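Local coordinates for protein transcriptional regulator of the TetR/AcrR family (PDB 3DCF) that probably binds regulatory DNA through a helix-turn-helix motif and controls transcription, as TetR-family regulators, many of them repressors, generally do, at the interface of chains A and B. Sequence-based numbering; all coordinates share one arbitrary frame. Chains: chain A/B, transcriptional regulator of the TetR/AcrR family.

The interface of chains A and B. Residues chain A 169-172; chain B 205, 208-209, 212.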
# COMPACT_ATOMS: atom_id res chain seq x y z
N LEU A 169 -12.14 13.26 14.83
CA LEU A 169 -13.32 12.81 14.04
C LEU A 169 -13.82 11.47 14.55
O LEU A 169 -13.02 10.53 14.68
CB LEU A 169 -13.00 12.67 12.54
CG LEU A 169 -14.18 12.34 11.60
CD1 LEU A 169 -15.13 13.53 11.49
CD2 LEU A 169 -13.71 11.93 10.22
N ASP A 170 -15.12 11.38 14.80
CA ASP A 170 -15.74 10.19 15.37
C ASP A 170 -15.91 9.09 14.29
O ASP A 170 -16.96 8.96 13.67
CB ASP A 170 -17.06 10.54 16.10
CG ASP A 170 -17.52 9.47 17.13
OD1 ASP A 170 -17.21 8.26 17.02
OD2 ASP A 170 -18.24 9.86 18.08
N VAL A 171 -14.83 8.33 14.09
CA VAL A 171 -14.78 7.13 13.23
C VAL A 171 -14.10 6.03 14.06
O VAL A 171 -13.39 6.34 15.02
CB VAL A 171 -14.00 7.35 11.88
CG1 VAL A 171 -14.67 8.45 11.05
CG2 VAL A 171 -12.51 7.67 12.13
N ASP A 172 -14.31 4.77 13.69
CA ASP A 172 -13.71 3.63 14.39
C ASP A 172 -12.17 3.79 14.44
O ASP A 172 -11.57 4.06 13.40
CB ASP A 172 -14.10 2.33 13.67
CG ASP A 172 -13.47 1.09 14.29
OD1 ASP A 172 -12.33 0.75 13.89
OD2 ASP A 172 -14.11 0.45 15.15
N GLN B 205 -16.70 5.68 6.33
CA GLN B 205 -15.76 6.22 7.31
C GLN B 205 -14.45 6.69 6.69
O GLN B 205 -13.97 7.78 7.03
CB GLN B 205 -15.52 5.24 8.45
CG GLN B 205 -16.73 5.07 9.35
CD GLN B 205 -16.52 4.07 10.46
OE1 GLN B 205 -15.39 3.78 10.85
NE2 GLN B 205 -17.62 3.56 11.00
N ARG B 208 -15.18 9.82 4.72
CA ARG B 208 -15.47 10.91 5.68
C ARG B 208 -14.18 11.40 6.37
O ARG B 208 -14.05 12.59 6.69
CB ARG B 208 -16.52 10.47 6.71
CG ARG B 208 -16.98 11.58 7.68
CD ARG B 208 -18.39 11.32 8.24
NE ARG B 208 -18.50 10.04 8.96
CZ ARG B 208 -18.26 9.84 10.27
NH1 ARG B 208 -17.87 10.83 11.08
NH2 ARG B 208 -18.40 8.61 10.76
N LEU B 209 -13.25 10.46 6.61
CA LEU B 209 -11.96 10.79 7.22
C LEU B 209 -11.11 11.67 6.27
O LEU B 209 -10.67 12.75 6.66
CB LEU B 209 -11.21 9.51 7.62
CG LEU B 209 -9.89 9.63 8.41
CD1 LEU B 209 -10.10 10.28 9.79
CD2 LEU B 209 -9.25 8.27 8.55
N ASN B 212 -12.88 15.50 5.65
CA ASN B 212 -12.85 16.43 6.79
C ASN B 212 -11.53 16.51 7.54
O ASN B 212 -11.28 17.47 8.27
CB ASN B 212 -13.90 16.01 7.84
CG ASN B 212 -15.30 15.95 7.27
OD1 ASN B 212 -15.93 14.90 7.29
ND2 ASN B 212 -15.77 17.07 6.74
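A:Leu169 and B:Arg208 meet where the loop of chain A leading into helix 173-185 lies against helix 199-212 of chain B. The leucine makes the close-packed part of the contact. Its CG stands opposite the backbone N (chi1 -174°), which sends CD2 of A:Leu169 onto the helix backbone, 3.7 Å from CA of B:Leu209 and 3.6 Å from the carbonyl O of B:Arg208. CD1, the other branch, turns toward NH1 of the arginine, and CD1 of B:Leu209 touches the same CD2 of A:Leu169. B:Arg208 reaches out from the helix and bends at chi3 (58°), bringing its guanidinium edge-on to the backbone carbonyl O of A:Asp170. NH2 of B:Arg208 donates a hydrogen bond to the carbonyl O of A:Asp170 at 3.3 Å, with a weak one from NH1 beside it. CG1 of A:Val171 covers one face of the B:Arg208 guanidinium near its rim, 3.7 Å from its NH2. With B:Arg208 cut back to an alanine, the A:Asp170 carbonyl would probably lose these donors and CG1 of A:Val171 the guanidinium face against it. A second polar anchor comes from the extended B:Gln205, whose amide OE1 accepts the backbone N-H of A:Asp172 at 3.2 Å, the donor lying well above the carbonyl plane. The contact is looser at the B:Asn212 end, where OD1 of B:Asn212 comes no nearer than 4.5 Å to CD1 of A:Leu169. The carboxylate of A:Asp170 does not pair with B:Arg208 either, OD1 of the aspartate lying 6.4 Å from NH2 of B:Arg208. Repeated by the two-fold axis, this loop-to-helix patch ties the C-terminal regions of the two subunits together and is likely to support the dimer typical of TetR-family regulators.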